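Local coordinates for titin (Homo sapiens, PDB 2J8H), which serves as a giant elastic protein of muscle, here represented by a rigid tandem of two immunoglobulin domains from its A-band region, at residues I126-S129 against D133-I136; V114-L117 against V121-I124; V177-A180 against G185-Q188. All coordinates share one frame; numbering follows the deposited sequence.

Contact 1 (I126-S129 against D133-I136)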
loop_
_atom_site.group_PDB
_atom_site.type_symbol
_atom_site.label_atom_id
_atom_site.label_comp_id
_atom_site.label_asym_id
_atom_site.label_seq_id
_atom_site.Cartn_x
_atom_site.Cartn_y
_atom_site.Cartn_z
ATOM N N ILE A 126 -17.925 -6.935 18.344
ATOM C CA ILE A 126 -17.275 -6.987 17.052
ATOM C C ILE A 126 -16.975 -5.583 16.527
ATOM O O ILE A 126 -17.911 -4.843 16.156
ATOM C CB ILE A 126 -18.143 -7.683 15.996
ATOM C CG1 ILE A 126 -18.609 -9.068 16.470
ATOM C CG2 ILE A 126 -17.319 -7.904 14.739
ATOM C CD1 ILE A 126 -17.456 -10.051 16.687
ATOM N N PRO A 127 -15.689 -5.195 16.508
ATOM C CA PRO A 127 -15.360 -3.912 15.893
ATOM C C PRO A 127 -15.597 -3.940 14.397
ATOM O O PRO A 127 -15.447 -4.981 13.761
ATOM C CB PRO A 127 -13.873 -3.739 16.195
ATOM C CG PRO A 127 -13.541 -4.767 17.190
ATOM C CD PRO A 127 -14.495 -5.863 17.036
ATOM N N PHE A 128 -15.983 -2.806 13.831
ATOM C CA PHE A 128 -16.078 -2.699 12.391
ATOM C C PHE A 128 -15.691 -1.310 11.902
ATOM O O PHE A 128 -15.644 -0.357 12.659
ATOM C CB PHE A 128 -17.496 -3.035 11.937
ATOM C CG PHE A 128 -18.496 -2.065 12.396
ATOM C CD1 PHE A 128 -18.714 -0.911 11.694
ATOM C CD2 PHE A 128 -19.209 -2.280 13.560
ATOM C CE1 PHE A 128 -19.613 -0.006 12.113
ATOM C CE2 PHE A 128 -20.126 -1.343 13.990
ATOM C CZ PHE A 128 -20.321 -0.219 13.286
ATOM N N SER A 129 -15.404 -1.224 10.609
ATOM C CA SER A 129 -15.101 0.039 9.957
ATOM C C SER A 129 -16.061 0.207 8.791
ATOM O O SER A 129 -16.652 -0.763 8.303
ATOM C CB SER A 129 -13.669 0.012 9.416
ATOM O OG SER A 129 -12.725 -0.218 10.452
ATOM N N ASP A 133 -21.167 5.043 7.051
ATOM C CA ASP A 133 -21.392 4.126 8.162
ATOM C C ASP A 133 -22.173 2.935 7.616
ATOM O O ASP A 133 -23.162 3.119 6.909
ATOM C CB ASP A 133 -22.176 4.801 9.303
ATOM C CG ASP A 133 -21.412 5.960 9.969
ATOM O OD1 ASP A 133 -20.219 6.170 9.669
ATOM O OD2 ASP A 133 -22.005 6.667 10.810
ATOM N N PRO A 134 -21.698 1.711 7.885
ATOM C CA PRO A 134 -22.304 0.533 7.298
ATOM C C PRO A 134 -23.585 0.044 7.988
ATOM O O PRO A 134 -23.833 0.348 9.156
ATOM C CB PRO A 134 -21.202 -0.505 7.420
ATOM C CG PRO A 134 -20.505 -0.131 8.635
ATOM C CD PRO A 134 -20.544 1.354 8.719
ATOM N N VAL A 135 -24.422 -0.643 7.216
ATOM C CA VAL A 135 -25.535 -1.366 7.765
ATOM C C VAL A 135 -24.987 -2.646 8.382
ATOM O O VAL A 135 -24.228 -3.366 7.752
ATOM C CB VAL A 135 -26.557 -1.720 6.709
ATOM C CG1 VAL A 135 -27.653 -2.585 7.329
ATOM C CG2 VAL A 135 -27.169 -0.422 6.096
ATOM N N ILE A 136 -25.372 -2.895 9.626
ATOM C CA ILE A 136 -24.913 -4.038 10.381
ATOM C C ILE A 136 -26.056 -5.011 10.508
ATOM O O ILE A 136 -27.171 -4.615 10.830
ATOM C CB ILE A 136 -24.487 -3.627 11.797
ATOM C CG1 ILE A 136 -23.261 -2.708 11.754
ATOM C CG2 ILE A 136 -24.275 -4.862 12.697
ATOM C CD1 ILE A 136 -22.028 -3.271 11.059
#
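In Phe128, CG sits between the backbone N and the carbonyl carbon (chi1 66°), while Ile136 keeps CG1 beside its own backbone N (chi1 -65°); these settings place the CD1 methyl over the face of the ring, across the interior of an immunoglobulin beta-sandwich. Phe128 belongs to strand 123-131 of one sheet and Ile136 to strand 135-140 of the other, the B and C strands of the I-set fold. The two side chains arrive from opposite directions. Ile136 CD1 lies 3.8 Å from the centroid of the Phe128 ring and only 7° off its normal, a well-centred CH-pi contact. Ile136 CG1 adds a looser touch, 4.1 Å from Phe128 CZ. Pro134 meets the same ring obliquely. Ala180 of strand 174-182 packs against both Pro134 and Ile136, and Ile102 also touches Phe128, setting the ring among core side chains. With an alanine in place of Phe128, the CD1 methyl would probably lose its aromatic seat and a gap would open beside Pro134. No hydrogen bond joins the two segments. Backbone takes part through Ser129 O, 3.9 Å from Pro134 CG, and the closest approach is Phe128 CE1 to Pro134 CG at 3.6 Å.

Contact 2 (V114-L117 against V121-I124)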
loop_
_atom_site.group_PDB
_atom_site.type_symbol
_atom_site.label_atom_id
_atom_site.label_comp_id
_atom_site.label_asym_id
_atom_site.label_seq_id
_atom_site.Cartn_x
_atom_site.Cartn_y
_atom_site.Cartn_z
ATOM N N VAL A 114 -16.357 -17.627 21.329
ATOM C CA VAL A 114 -16.762 -17.198 22.659
ATOM C C VAL A 114 -17.110 -18.467 23.418
ATOM O O VAL A 114 -17.871 -19.290 22.932
ATOM C CB VAL A 114 -17.952 -16.207 22.607
ATOM C CG1 VAL A 114 -18.411 -15.850 24.015
ATOM C CG2 VAL A 114 -17.547 -14.946 21.843
ATOM N N HIS A 115 -16.504 -18.634 24.584
ATOM C CA HIS A 115 -16.741 -19.796 25.429
ATOM C C HIS A 115 -17.498 -19.281 26.649
ATOM O O HIS A 115 -16.981 -18.467 27.418
ATOM C CB HIS A 115 -15.403 -20.447 25.791
ATOM C CG HIS A 115 -14.495 -20.609 24.613
ATOM N ND1 HIS A 115 -14.798 -21.433 23.551
ATOM C CD2 HIS A 115 -13.328 -19.998 24.293
ATOM C CE1 HIS A 115 -13.843 -21.347 22.642
ATOM N NE2 HIS A 115 -12.936 -20.487 23.071
ATOM N N ALA A 116 -18.743 -19.707 26.797
ATOM C CA ALA A 116 -19.591 -19.176 27.847
ATOM C C ALA A 116 -20.040 -20.284 28.777
ATOM O O ALA A 116 -20.003 -21.451 28.419
ATOM C CB ALA A 116 -20.803 -18.465 27.236
ATOM N N LEU A 117 -20.455 -19.893 29.978
ATOM C CA LEU A 117 -21.100 -20.794 30.914
ATOM C C LEU A 117 -22.595 -20.463 30.987
ATOM O O LEU A 117 -22.979 -19.310 30.794
ATOM C CB LEU A 117 -20.481 -20.630 32.296
ATOM C CG LEU A 117 -19.012 -21.018 32.457
ATOM C CD1 LEU A 117 -18.613 -20.768 33.905
ATOM C CD2 LEU A 117 -18.739 -22.479 32.071
ATOM N N VAL A 121 -24.184 -13.560 31.095
ATOM C CA VAL A 121 -24.662 -12.525 30.188
ATOM C C VAL A 121 -23.534 -12.234 29.206
ATOM O O VAL A 121 -22.625 -11.443 29.472
ATOM C CB VAL A 121 -25.093 -11.253 30.926
ATOM C CG1 VAL A 121 -25.516 -10.214 29.933
ATOM C CG2 VAL A 121 -26.243 -11.551 31.923
ATOM N N VAL A 122 -23.606 -12.887 28.060
ATOM C CA VAL A 122 -22.587 -12.813 27.048
ATOM C C VAL A 122 -22.815 -11.647 26.090
ATOM O O VAL A 122 -23.949 -11.375 25.689
ATOM C CB VAL A 122 -22.569 -14.158 26.274
ATOM C CG1 VAL A 122 -21.847 -14.029 24.936
ATOM C CG2 VAL A 122 -21.960 -15.262 27.170
ATOM N N SER A 123 -21.724 -10.955 25.746
ATOM C CA SER A 123 -21.689 -10.023 24.617
ATOM C C SER A 123 -20.652 -10.482 23.603
ATOM O O SER A 123 -19.499 -10.760 23.954
ATOM C CB SER A 123 -21.333 -8.625 25.084
ATOM O OG SER A 123 -22.262 -8.178 26.059
ATOM N N ILE A 124 -21.073 -10.619 22.357
ATOM C CA ILE A 124 -20.135 -10.899 21.276
ATOM C C ILE A 124 -19.843 -9.550 20.636
ATOM O O ILE A 124 -20.668 -9.039 19.876
ATOM C CB ILE A 124 -20.708 -11.894 20.250
ATOM C CG1 ILE A 124 -21.244 -13.154 20.956
ATOM C CG2 ILE A 124 -19.628 -12.246 19.237
ATOM C CD1 ILE A 124 -21.864 -14.170 20.041
#
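This is an apolar contact across the inside of the immunoglobulin sandwich, joining Val114 and Ala116 to Val122 and Ile124 near the end of the domain that holds the chain's C-terminus. Segment 114-117 lies on strand 112-117, the A' strand of the I-set fold, which runs parallel to strand 185-196 at the margin of one sheet; segment 121-124 leads into strand 123-131 of the facing sheet. The chain turns back between them, so the two segments run in opposite senses: Val114 lies across from Ile124 and Ala116 across from Val122. Ala116 CA and Val122 CA are 7.1 Å apart, and Val114 CA and Ile124 CA 7.3 Å, too wide for strand pairing. Accordingly no hydrogen bond crosses, and side chains alone make the join.

Val122 is the hub, using each of its methyls on a different partner. With CG1 anti to the backbone N (chi1 162°), its CG1 reaches out to meet Val114 CG1 tip to tip at 4.0 Å, and its CG2 is sent the other way, to the methyl of Ala116. Val114 is likewise forked: CG1 serves Val122, whereas CG2 lies 4.2 Å from Ile124 CG1. Both Val114 and Ala116 also touch Leu193 of strand 185-196, and Phe164 packs on Val122 and Ile124, so the contact belongs to a wider apolar core. Val168 touches both members of the tightest pair. His115, between Val114 and Ala116, points away from segment 121-124, and its ND1 is hydrogen-bonded to Asp194 OD1. The fit at Ala116 is snug: Ala116 CB and Val122 CG2 are 3.4 Å apart, tighter than usual van der Waals contact.

Contact 3 (V177-A180 against G185-Q188)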
loop_
_atom_site.group_PDB
_atom_site.type_symbol
_atom_site.label_atom_id
_atom_site.label_comp_id
_atom_site.label_asym_id
_atom_site.label_seq_id
_atom_site.Cartn_x
_atom_site.Cartn_y
_atom_site.Cartn_z
ATOM N N VAL A 177 -23.385 -14.970 12.593
ATOM C CA VAL A 177 -22.792 -14.282 11.475
ATOM C C VAL A 177 -23.102 -12.793 11.609
ATOM O O VAL A 177 -24.254 -12.416 11.765
ATOM C CB VAL A 177 -23.322 -14.829 10.145
ATOM C CG1 VAL A 177 -22.705 -14.068 8.985
ATOM C CG2 VAL A 177 -23.031 -16.333 10.035
ATOM N N VAL A 178 -22.060 -11.965 11.590
ATOM C CA VAL A 178 -22.215 -10.509 11.615
ATOM C C VAL A 178 -21.723 -9.978 10.267
ATOM O O VAL A 178 -20.701 -10.453 9.716
ATOM C CB VAL A 178 -21.440 -9.865 12.773
ATOM C CG1 VAL A 178 -19.979 -10.259 12.735
ATOM C CG2 VAL A 178 -21.634 -8.322 12.777
ATOM N N CYS A 179 -22.468 -9.029 9.718
ATOM C CA CYS A 179 -22.186 -8.532 8.395
ATOM C C CYS A 179 -22.270 -7.018 8.402
ATOM O O CYS A 179 -23.156 -6.460 9.043
ATOM C CB CYS A 179 -23.175 -9.171 7.433
ATOM S SG CYS A 179 -23.024 -8.702 5.682
ATOM N N ALA A 180 -21.316 -6.364 7.735
ATOM C CA ALA A 180 -21.309 -4.916 7.553
ATOM C C ALA A 180 -21.346 -4.654 6.057
ATOM O O ALA A 180 -20.573 -5.260 5.310
ATOM C CB ALA A 180 -20.054 -4.294 8.184
ATOM N N GLY A 185 -18.542 -1.973 -0.248
ATOM C CA GLY A 185 -18.416 -3.410 -0.074
ATOM C C GLY A 185 -19.166 -3.983 1.103
ATOM O O GLY A 185 -19.660 -3.267 1.961
ATOM N N ILE A 186 -19.227 -5.308 1.100
ATOM C CA ILE A 186 -19.848 -6.101 2.118
ATOM C C ILE A 186 -18.780 -6.980 2.727
ATOM O O ILE A 186 -17.967 -7.568 2.021
ATOM C CB ILE A 186 -20.890 -6.996 1.483
ATOM C CG1 ILE A 186 -21.897 -6.107 0.748
ATOM C CG2 ILE A 186 -21.554 -7.892 2.545
ATOM C CD1 ILE A 186 -23.098 -6.817 0.253
ATOM N N ASP A 187 -18.794 -7.096 4.040
ATOM C CA ASP A 187 -17.898 -8.028 4.726
ATOM C C ASP A 187 -18.731 -8.742 5.786
ATOM O O ASP A 187 -19.622 -8.129 6.379
ATOM C CB ASP A 187 -16.783 -7.241 5.405
ATOM C CG ASP A 187 -15.599 -8.109 5.832
ATOM O OD1 ASP A 187 -15.291 -9.073 5.114
ATOM O OD2 ASP A 187 -14.969 -7.796 6.866
ATOM N N GLN A 188 -18.438 -10.019 6.015
ATOM C CA GLN A 188 -19.053 -10.810 7.073
ATOM C C GLN A 188 -18.035 -11.713 7.728
ATOM O O GLN A 188 -16.996 -12.052 7.134
ATOM C CB GLN A 188 -20.241 -11.625 6.567
ATOM C CG GLN A 188 -19.934 -12.872 5.793
ATOM C CD GLN A 188 -21.187 -13.713 5.523
ATOM O OE1 GLN A 188 -22.220 -13.199 5.076
ATOM N NE2 GLN A 188 -21.095 -15.000 5.804
#
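Two backbone hydrogen bonds tie Ala180 to Asp187. Ala180 N donates to Asp187 O at 2.8 Å with an N-H...O angle of 163°, and Asp187 N returns the bond to Ala180 O at 2.9 Å and 169°. Together they close the ring of an antiparallel hydrogen-bonded pair.

CA-H...O contacts extend the pairing. Asp187 O also receives Cys179 CA at 3.3 Å, and Ala180 O receives Ile186 CA at 3.4 Å, giving each carbonyl a second, softer partner. Beyond them Val178 O lies 3.1 Å from Gln188 CA, next to the non-hydrogen-bonded pair of Cys179 and Gln188.

The two segments belong to the arms of a beta hairpin, strands 174-182 and 185-196, which are the F and G strands of the I-set domain. Gly185 opens the second strand at backbone angles where any side chain would collide with the carbonyl oxygen before it, so the position calls for glycine.

Side-chain contacts gather on the sheet face that carries Cys179 and Gln188. The sulfur Cys179 SG rests 3.6 Å from Ile186 CG2, and Cys179 CB meets Gln188 CB at 3.9 Å. In Gln188, CG lies between the backbone N and the carbonyl carbon (chi1 77°) and the chain extends beyond it, carrying the amide obliquely across Val177; NE2 lies 3.7 Å from Val177 CG1. Phe57 of a neighbouring subunit packs on Gln188 there, and Gln63 OE1 of the same subunit accepts a hydrogen bond from the backbone N of Ile186.

On the other face Ala180 lies beside Asp187. The carboxylate turns away from segment 177-180 and forms salt bridges with Lys101 and Lys189, while its OD2 also accepts a hydrogen bond from Ile102 N.

How the contacts relate
All three contacts lie within the second immunoglobulin domain and follow one another along the chain: contact 2 closes before contact 1 opens, and contact 3 comes last. Contacts 1 and 2 share strand 123-131, and their centres are about 20 Å apart. Contacts 1 and 3 are neighbours, with centres about 8 Å apart; Ile136 CD1 reaches Ala180 CB at 3.6 Å, linking the packing between sheets to the hairpin. The centres of contacts 2 and 3 are about 21 Å apart, their nearest atoms about 7 Å, without touch, but strands 112-117 and 185-196 adjoin in the same sheet. Contacts 1 and 2 thus tie the facing sheets at two places, and contact 3 pairs two strands within one of them.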